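Local coordinates for protein chymotrypsin (Cellulomonas bogoriensis, PDB 2EA3) that probably cleaves proteins as a serine endopeptidase of the chymotrypsin family, this chain being the protease domain of a longer protein, at residues 38-41 with 46-49; 48-51 with 57-60; 69-74 with 79-84. All blocks are in the same frame, centred on the assembly; numbering follows the deposited sequence.

Contact 1 (38-41 with 46-49); sequences ATTA and TFAG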
ATOM      1  N   ALA A  38      -7.745  15.440   3.541  1.00 15.43           N
ATOM      2  CA  ALA A  38      -7.831  15.396   2.077  1.00 15.69           C
ATOM      3  C   ALA A  38      -8.919  14.410   1.670  1.00 16.28           C
ATOM      4  O   ALA A  38      -9.166  13.424   2.357  1.00 16.31           O
ATOM      5  CB  ALA A  38      -6.468  15.024   1.433  1.00 16.07           C
ATOM      6  N   THR A  39      -9.599  14.697   0.573  1.00 16.19           N
ATOM      7  CA  THR A  39     -10.691  13.839   0.165  1.00 16.44           C
ATOM      8  C   THR A  39     -10.240  13.020  -1.041  1.00 15.16           C
ATOM      9  O   THR A  39      -9.427  13.475  -1.850  1.00 15.96           O
ATOM     10  CB  THR A  39     -11.966  14.643  -0.157  1.00 17.08           C
ATOM     11  OG1 THR A  39     -11.675  15.560  -1.197  1.00 21.25           O
ATOM     12  CG2 THR A  39     -12.428  15.436   1.061  1.00 17.65           C
ATOM     13  N   THR A  40     -10.761  11.807  -1.132  1.00 14.40           N
ATOM     14  CA  THR A  40     -10.502  10.916  -2.252  1.00 13.06           C
ATOM     15  C   THR A  40     -11.761  10.671  -3.082  1.00 13.49           C
ATOM     16  O   THR A  40     -12.875  10.903  -2.613  1.00 13.19           O
ATOM     17  CB  THR A  40      -9.995   9.547  -1.747  1.00 12.84           C
ATOM     18  OG1 THR A  40     -10.994   8.947  -0.926  1.00 11.30           O
ATOM     19  CG2 THR A  40      -8.707   9.717  -0.912  1.00 12.20           C
ATOM     20  N   ALA A  41     -11.571  10.189  -4.311  1.00 13.41           N
ATOM     21  CA  ALA A  41     -12.677   9.646  -5.099  1.00 13.66           C
ATOM     22  C   ALA A  41     -12.278   8.249  -5.579  1.00 13.93           C
ATOM     23  O   ALA A  41     -11.088   7.918  -5.602  1.00 13.86           O
ATOM     24  CB  ALA A  41     -13.006  10.558  -6.287  1.00 13.43           C
ATOM     25  N   THR A  46     -12.088  10.158   3.042  1.00 12.32           N
ATOM     26  CA  THR A  46     -11.314  11.248   3.619  1.00 12.66           C
ATOM     27  C   THR A  46     -10.129  10.681   4.379  1.00 11.90           C
ATOM     28  O   THR A  46     -10.309   9.782   5.199  1.00 11.53           O
ATOM     29  CB  THR A  46     -12.202  12.006   4.625  1.00 12.82           C
ATOM     30  OG1 THR A  46     -13.422  12.384   3.970  1.00 15.34           O
ATOM     31  CG2 THR A  46     -11.508  13.225   5.178  1.00 13.83           C
ATOM     32  N   PHE A  47      -8.938  11.225   4.142  1.00 11.53           N
ATOM     33  CA  PHE A  47      -7.759  10.868   4.967  1.00 11.74           C
ATOM     34  C   PHE A  47      -8.043  11.186   6.433  1.00 12.23           C
ATOM     35  O   PHE A  47      -8.423  12.321   6.758  1.00 12.45           O
ATOM     36  CB  PHE A  47      -6.501  11.599   4.505  1.00 11.03           C
ATOM     37  CG  PHE A  47      -5.846  10.963   3.323  1.00 12.43           C
ATOM     38  CD1 PHE A  47      -6.388  11.121   2.050  1.00 12.57           C
ATOM     39  CD2 PHE A  47      -4.690  10.207   3.472  1.00 10.95           C
ATOM     40  CE1 PHE A  47      -5.802  10.516   0.937  1.00 12.91           C
ATOM     41  CE2 PHE A  47      -4.078   9.616   2.360  1.00 12.59           C
ATOM     42  CZ  PHE A  47      -4.646   9.772   1.087  1.00 12.42           C
ATOM     43  N   ALA A  48      -7.902  10.179   7.288  1.00 12.28           N
ATOM     44  CA  ALA A  48      -8.190  10.318   8.724  1.00 14.06           C
ATOM     45  C   ALA A  48      -6.973   9.964   9.582  1.00 15.03           C
ATOM     46  O   ALA A  48      -7.101   9.535  10.724  1.00 18.17           O
ATOM     47  CB  ALA A  48      -9.377   9.472   9.109  1.00 14.11           C
ATOM     48  N   GLY A  49      -5.798  10.224   9.053  1.00 14.78           N
ATOM     49  CA  GLY A  49      -4.560   9.976   9.773  1.00 14.20           C
ATOM     50  C   GLY A  49      -3.516   9.735   8.710  1.00 14.39           C
ATOM     51  O   GLY A  49      -3.751   8.951   7.756  1.00 13.83           O
TER
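The beta hairpin of strands 39-41 and 45-51 belongs to the N-terminal six-stranded barrel of this chymotrypsin-like fold, and Ala38, just ahead of the first strand, is joined to Phe47 on the second. Phe47 N donates to Ala38 O at 2.8 Å, meeting the oxygen almost end-on, with a C=O...N angle of 163°. The same oxygen takes a CA-H...O contact from Thr46 CA and lies in the plane of the Phe47 ring, at its edge, so the main-chain bond and the aromatic rim converge on one carbonyl. Only Thr39 and Thr46 form a regular antiparallel pair, of the non-hydrogen-bonded kind; the strands run at 133° to each other, well short of the 180° of an ideal antiparallel pair, and their threonines share one face, a place where beta-branched, mildly polar residues suit both an extended backbone and partial exposure. The phenylalanine points into the barrel, its CG anti to the carbonyl carbon (chi1 -81°), and there it meets Tyr9 and Ile11 of strand 8-11. Ala38 is small enough to lie beside the ring, CB to CD1 at 4.0 Å. Thr40 divides its two branches: OG1 hydrogen-bonds to Pro43 O in the turn, which satisfies a buried hydroxyl, while the methyl is left for apolar packing. The two side chains meet at about a right angle, Thr40 CG2 coming obliquely to within 3.5 Å of Phe47 CE1.

Contact 2 (48-51 with 57-60); sequences AGSS and YAFV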
ATOM      1  N   ALA A  48      -7.902  10.179   7.288  1.00 12.28           N
ATOM      2  CA  ALA A  48      -8.190  10.318   8.724  1.00 14.06           C
ATOM      3  C   ALA A  48      -6.973   9.964   9.582  1.00 15.03           C
ATOM      4  O   ALA A  48      -7.101   9.535  10.724  1.00 18.17           O
ATOM      5  CB  ALA A  48      -9.377   9.472   9.109  1.00 14.11           C
ATOM      6  N   GLY A  49      -5.798  10.224   9.053  1.00 14.78           N
ATOM      7  CA  GLY A  49      -4.560   9.976   9.773  1.00 14.20           C
ATOM      8  C   GLY A  49      -3.516   9.735   8.710  1.00 14.39           C
ATOM      9  O   GLY A  49      -3.751   8.951   7.756  1.00 13.83           O
ATOM     10  N   SER A  50      -2.394  10.440   8.830  1.00 13.38           N
ATOM     11  CA  SER A  50      -1.305  10.333   7.852  1.00 13.65           C
ATOM     12  C   SER A  50       0.005  10.649   8.536  1.00 13.66           C
ATOM     13  O   SER A  50       0.118  11.671   9.238  1.00 14.07           O
ATOM     14  CB  SER A  50      -1.509  11.296   6.674  1.00 13.66           C
ATOM     15  OG  SER A  50      -0.488  11.138   5.697  1.00 16.37           O
ATOM     16  N   SER A  51       0.986   9.776   8.335  1.00 12.04           N
ATOM     17  CA  SER A  51       2.307   9.956   8.909  1.00 12.60           C
ATOM     18  C   SER A  51       3.361   9.831   7.817  1.00 12.78           C
ATOM     19  O   SER A  51       3.545   8.752   7.250  1.00 12.16           O
ATOM     20  CB  SER A  51       2.569   8.930  10.004  1.00 12.63           C
ATOM     21  OG  SER A  51       3.785   9.237  10.674  1.00 13.26           O
ATOM     22  N   TYR A  57       2.606   6.115   6.128  1.00  9.78           N
ATOM     23  CA  TYR A  57       1.306   5.458   6.193  1.00  9.60           C
ATOM     24  C   TYR A  57       0.165   6.422   6.363  1.00  8.99           C
ATOM     25  O   TYR A  57       0.348   7.523   6.871  1.00  8.53           O
ATOM     26  CB  TYR A  57       1.229   4.362   7.272  1.00 10.48           C
ATOM     27  CG  TYR A  57       1.457   4.776   8.719  1.00 11.25           C
ATOM     28  CD1 TYR A  57       2.620   4.407   9.390  1.00 11.76           C
ATOM     29  CD2 TYR A  57       0.505   5.537   9.419  1.00 12.68           C
ATOM     30  CE1 TYR A  57       2.839   4.791  10.748  1.00 12.40           C
ATOM     31  CE2 TYR A  57       0.706   5.900  10.773  1.00 12.90           C
ATOM     32  CZ  TYR A  57       1.859   5.523  11.423  1.00 13.14           C
ATOM     33  OH  TYR A  57       2.042   5.900  12.751  1.00 14.52           O
ATOM     34  N   ALA A  58      -1.013   5.959   5.962  1.00  8.91           N
ATOM     35  CA  ALA A  58      -2.237   6.735   6.102  1.00 10.01           C
ATOM     36  C   ALA A  58      -3.429   5.821   6.131  1.00 10.37           C
ATOM     37  O   ALA A  58      -3.374   4.693   5.652  1.00 10.60           O
ATOM     38  CB  ALA A  58      -2.362   7.763   4.979  1.00  9.48           C
ATOM     39  N   PHE A  59      -4.515   6.330   6.693  1.00 10.37           N
ATOM     40  CA  PHE A  59      -5.775   5.625   6.739  1.00 10.66           C
ATOM     41  C   PHE A  59      -6.792   6.539   6.087  1.00 11.36           C
ATOM     42  O   PHE A  59      -6.870   7.727   6.432  1.00 11.70           O
ATOM     43  CB  PHE A  59      -6.166   5.364   8.206  1.00 10.78           C
ATOM     44  CG  PHE A  59      -7.609   4.965   8.398  1.00 11.63           C
ATOM     45  CD1 PHE A  59      -8.144   3.852   7.751  1.00 10.03           C
ATOM     46  CD2 PHE A  59      -8.426   5.707   9.252  1.00 15.29           C
ATOM     47  CE1 PHE A  59      -9.480   3.489   7.938  1.00 12.27           C
ATOM     48  CE2 PHE A  59      -9.781   5.340   9.425  1.00 15.47           C
ATOM     49  CZ  PHE A  59     -10.287   4.229   8.780  1.00 13.00           C
ATOM     50  N   VAL A  60      -7.577   5.986   5.163  1.00 11.02           N
ATOM     51  CA  VAL A  60      -8.632   6.750   4.496  1.00 11.88           C
ATOM     52  C   VAL A  60      -9.968   6.158   4.931  1.00 12.05           C
ATOM     53  O   VAL A  60     -10.225   4.973   4.721  1.00 11.50           O
ATOM     54  CB  VAL A  60      -8.460   6.728   2.942  1.00 12.18           C
ATOM     55  CG1 VAL A  60      -9.655   7.439   2.221  1.00 11.57           C
ATOM     56  CG2 VAL A  60      -7.126   7.345   2.535  1.00 12.91           C
TER
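Ser51 and Tyr57 face each other near the turn of the antiparallel hairpin of strands 45-51 and 57-62, part of the N-terminal barrel. The tyrosine CG sits between its backbone N and carbonyl carbon (chi1 61°), which brings the ring back over the neighbouring strand. Ser51 CB then lies above one ring face, 3.9 Å from the centroid and 21° off the normal, in a CH-pi contact displaced toward CE2 and CZ. Serine suits this place because its slim CB can approach the ring while its hydroxyl, anti to the backbone N (chi1 -172°), hydrogen-bonds to Asn55 OD1 in the turn. Two backbone bonds pair these residues: Ser51 N to Tyr57 O, and Tyr57 N to Ser51 O. Ser50 and Ala58 share the other face of the sheet; Ser50 OG hydrogen-bonds to Gly34 O, and Ala58 needs only a methyl there, beside Phe47. Gly49 has backbone angles at which a CB would press on the preceding carbonyl oxygen; its own O accepts from Phe59 N, Gly49 O to Phe59 N being 2.9 Å. Farther along, Phe59 O receives Ala48 N at 2.8 Å in a nearly straight bond, while Ala48 CB comes obliquely to the phenylalanine ring, 3.9 Å from Phe59 CD2.

Contact 3 (69-74 with 79-84); sequences LAQVNN and RVQVAG. With SO4 (sulfate ion), chain C.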
ATOM      1  N   LEU A  69     -13.436  -4.979   0.409  1.00 13.00           N
ATOM      2  CA  LEU A  69     -13.226  -6.385   0.106  1.00 13.35           C
ATOM      3  C   LEU A  69     -11.868  -6.832   0.575  1.00 13.17           C
ATOM      4  O   LEU A  69     -10.899  -6.074   0.497  1.00 12.61           O
ATOM      5  CB  LEU A  69     -13.347  -6.613  -1.402  1.00 13.95           C
ATOM      6  CG  LEU A  69     -14.729  -6.319  -1.996  1.00 15.07           C
ATOM      7  CD1 LEU A  69     -14.704  -6.576  -3.495  1.00 19.27           C
ATOM      8  CD2 LEU A  69     -15.795  -7.193  -1.346  1.00 18.74           C
ATOM      9  N   ALA A  70     -11.787  -8.078   1.034  1.00 12.21           N
ATOM     10  CA  ALA A  70     -10.526  -8.648   1.487  1.00 12.52           C
ATOM     11  C   ALA A  70      -9.784  -9.230   0.278  1.00 12.95           C
ATOM     12  O   ALA A  70      -9.460 -10.414   0.230  1.00 13.37           O
ATOM     13  CB  ALA A  70     -10.786  -9.705   2.531  1.00 13.18           C
ATOM     14  N   GLN A  71      -9.521  -8.377  -0.709  1.00 12.77           N
ATOM     15  CA  GLN A  71      -8.959  -8.833  -1.985  1.00 13.53           C
ATOM     16  C   GLN A  71      -7.944  -7.835  -2.489  1.00 13.30           C
ATOM     17  O   GLN A  71      -8.015  -6.648  -2.160  1.00 13.82           O
ATOM     18  CB  GLN A  71     -10.057  -8.967  -3.040  1.00 13.67           C
ATOM     19  CG  GLN A  71     -11.146  -9.961  -2.680  1.00 17.96           C
ATOM     20  CD  GLN A  71     -12.003 -10.293  -3.864  1.00 23.98           C
ATOM     21  OE1 GLN A  71     -12.047 -11.447  -4.296  1.00 29.67           O
ATOM     22  NE2 GLN A  71     -12.645  -9.295  -4.430  1.00 23.98           N
ATOM     23  N   VAL A  72      -6.999  -8.342  -3.275  1.00 13.26           N
ATOM     24  CA  VAL A  72      -6.020  -7.545  -3.998  1.00 11.77           C
ATOM     25  C   VAL A  72      -6.146  -7.873  -5.491  1.00 11.96           C
ATOM     26  O   VAL A  72      -6.299  -9.041  -5.880  1.00 12.15           O
ATOM     27  CB  VAL A  72      -4.566  -7.806  -3.482  1.00 11.68           C
ATOM     28  CG1 VAL A  72      -3.551  -7.106  -4.368  1.00 11.35           C
ATOM     29  CG2 VAL A  72      -4.408  -7.353  -2.012  1.00 11.10           C
ATOM     30  N   ASN A  73      -6.124  -6.846  -6.330  1.00 11.50           N
ATOM     31  CA  ASN A  73      -6.207  -7.048  -7.769  1.00 11.75           C
ATOM     32  C   ASN A  73      -4.908  -7.678  -8.286  1.00 11.75           C
ATOM     33  O   ASN A  73      -3.830  -7.133  -8.040  1.00 12.39           O
ATOM     34  CB  ASN A  73      -6.430  -5.695  -8.432  1.00 10.52           C
ATOM     35  CG  ASN A  73      -6.819  -5.803  -9.893  1.00 11.82           C
ATOM     36  OD1 ASN A  73      -6.693  -6.868 -10.511  1.00 10.40           O
ATOM     37  ND2 ASN A  73      -7.283  -4.689 -10.459  1.00 10.67           N
ATOM     38  N   ASN A  74      -4.992  -8.817  -8.992  1.00 11.85           N
ATOM     39  CA  ASN A  74      -3.765  -9.386  -9.598  1.00 12.80           C
ATOM     40  C   ASN A  74      -3.445  -8.886 -11.002  1.00 13.17           C
ATOM     41  O   ASN A  74      -2.436  -9.299 -11.604  1.00 13.14           O
ATOM     42  CB  ASN A  74      -3.748 -10.924  -9.543  1.00 13.02           C
ATOM     43  CG  ASN A  74      -4.756 -11.567 -10.482  1.00 14.87           C
ATOM     44  OD1 ASN A  74      -5.327 -10.927 -11.358  1.00 14.54           O
ATOM     45  ND2 ASN A  74      -4.978 -12.861 -10.290  1.00 19.15           N
ATOM     46  N   ARG A  79      -8.483 -11.976  -8.514  1.00 17.65           N
ATOM     47  CA  ARG A  79      -8.214 -11.347  -7.228  1.00 18.27           C
ATOM     48  C   ARG A  79      -7.508 -12.318  -6.323  1.00 18.02           C
ATOM     49  O   ARG A  79      -7.631 -13.546  -6.484  1.00 18.26           O
ATOM     50  CB  ARG A  79      -9.488 -10.799  -6.582  1.00 18.93           C
ATOM     51  CG  ARG A  79      -9.855  -9.363  -7.068  1.00 21.26           C
ATOM     52  CD  ARG A  79     -11.003  -9.465  -7.995  1.00 26.89           C
ATOM     53  NE  ARG A  79     -11.431  -8.186  -8.548  1.00 26.71           N
ATOM     54  CZ  ARG A  79     -10.911  -7.622  -9.639  1.00 28.79           C
ATOM     55  NH1 ARG A  79      -9.905  -8.192 -10.298  1.00 24.33           N
ATOM     56  NH2 ARG A  79     -11.401  -6.470 -10.071  1.00 30.39           N
ATOM     57  N   VAL A  80      -6.720 -11.762  -5.417  1.00 17.44           N
ATOM     58  CA  VAL A  80      -6.033 -12.536  -4.422  1.00 17.76           C
ATOM     59  C   VAL A  80      -6.729 -12.264  -3.095  1.00 17.66           C
ATOM     60  O   VAL A  80      -6.889 -11.102  -2.685  1.00 16.67           O
ATOM     61  CB  VAL A  80      -4.538 -12.151  -4.337  1.00 17.85           C
ATOM     62  CG1 VAL A  80      -3.820 -12.970  -3.249  1.00 18.49           C
ATOM     63  CG2 VAL A  80      -3.868 -12.327  -5.704  1.00 19.73           C
ATOM     64  N   GLN A  81      -7.106 -13.339  -2.410  1.00 17.66           N
ATOM     65  CA  GLN A  81      -7.692 -13.225  -1.083  1.00 18.67           C
ATOM     66  C   GLN A  81      -6.635 -12.825  -0.053  1.00 18.30           C
ATOM     67  O   GLN A  81      -5.543 -13.416   0.015  1.00 19.29           O
ATOM     68  CB  GLN A  81      -8.373 -14.532  -0.665  1.00 19.74           C
ATOM     69  CG  GLN A  81      -9.758 -14.729  -1.250  1.00 25.05           C
ATOM     70  CD  GLN A  81     -10.811 -13.855  -0.580  1.00 29.95           C
ATOM     71  OE1 GLN A  81     -10.694 -13.480   0.595  1.00 33.77           O
ATOM     72  NE2 GLN A  81     -11.852 -13.527  -1.330  1.00 33.84           N
ATOM     73  N   VAL A  82      -6.963 -11.815   0.739  1.00 16.76           N
ATOM     74  CA  VAL A  82      -6.140 -11.427   1.884  1.00 17.10           C
ATOM     75  C   VAL A  82      -6.606 -12.199   3.116  1.00 17.12           C
ATOM     76  O   VAL A  82      -7.735 -12.008   3.586  1.00 16.95           O
ATOM     77  CB  VAL A  82      -6.216  -9.912   2.164  1.00 16.92           C
ATOM     78  CG1 VAL A  82      -5.323  -9.545   3.324  1.00 18.77           C
ATOM     79  CG2 VAL A  82      -5.818  -9.140   0.933  1.00 17.45           C
ATOM     80  N   ALA A  83      -5.733 -13.065   3.621  1.00 16.42           N
ATOM     81  CA  ALA A  83      -6.089 -13.984   4.705  1.00 17.34           C
ATOM     82  C   ALA A  83      -5.601 -13.542   6.094  1.00 17.36           C
ATOM     83  O   ALA A  83      -6.096 -14.020   7.115  1.00 18.05           O
ATOM     84  CB  ALA A  83      -5.579 -15.385   4.380  1.00 17.94           C
ATOM     85  N   GLY A  84      -4.644 -12.619   6.139  1.00 16.50           N
ATOM     86  CA  GLY A  84      -4.043 -12.206   7.407  1.00 15.80           C
ATOM     87  C   GLY A  84      -2.913 -11.235   7.135  1.00 15.83           C
ATOM     88  O   GLY A  84      -2.750 -10.759   5.993  1.00 15.33           O
TER
HETATM   89  S   SO4 C 191     -10.476  -6.407 -13.799  1.00 61.85           S
HETATM   90  O1  SO4 C 191      -9.350  -5.477 -13.816  1.00 62.08           O
HETATM   91  O2  SO4 C 191     -11.535  -5.878 -12.944  1.00 61.93           O
HETATM   92  O3  SO4 C 191     -10.986  -6.587 -15.154  1.00 62.22           O
HETATM   93  O4  SO4 C 191     -10.056  -7.704 -13.280  1.00 62.14           O
HETATM   94  O   HOH W   1     -13.689  -8.361  -6.822  1.00 25.74           O
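A sulfate ion, probably from the crystallisation liquor, sits at the end of Arg79, a side chain that crosses over Gln71 on the way. Arg79 NH1 donates to sulfate O4 at 3.0 Å and NH2 to O2 at 2.9 Å, so both terminal nitrogens grip the anion, though neither bond is straight. The remaining guanidinium nitrogen, Arg79 NE, is bridged to Gln71 NE2 by a water that lies in the guanidinium plane and accepts from both nitrogens at 2.8 Å. The Gln71 amide itself stands 75° to that plane, with OE1 3.5 Å from Arg79 CB, so the long arginine chain is flanked by a residue that offers both carbon and a polar end. An alanine at Gln71 is likely to leave the bridging water without one of its two donors and the arginine chain freer to swing. These residues belong to a two-stranded antiparallel hairpin, strands 71-73 and 79-81, which lies beside strand 2-5, Gln71 and Asn73 being backbone-bonded to Gly5, and packs on strands 102-110 and 140-143 of the second barrel. Val72 and Val80 form its hydrogen-bonded pair: Val72 N donates to Val80 O and Val80 N to Val72 O, each at 2.8 Å. Their face turns inward, where both valines meet Leu142 and Val80 also meets Trp103, which suits beta-branched apolar residues. At the other end Ala70 centres an inverse gamma turn, and Val82 N donates to Ala70 O at 2.9 Å from above the carbonyl plane. With CG2 anti to its carbonyl carbon, Val82 turns that methyl against Val72 CG2, at 3.7 Å.

Contacts 1 and 2 are successive hairpins of one sheet, with strand 45-51 as their common middle strand and Ala48 and Gly49 belonging to both. Their centres lie 8 Å apart, and they meet inside the N-terminal barrel, where Phe47 CE2 packs on Ala58 CB at 3.6 Å and Thr46 N lies 3.7 Å from Val60 CG1. Contact 3 follows later in the chain as a separate two-stranded sheet, its centre about 22 Å from that of contact 1 and 21 Å from that of contact 2, touching neither. Contacts 1 and 2 thus help build the first barrel and contact 3 a hairpin against the second; in chymotrypsin-like proteases the active site lies between two such barrels, as it probably does here.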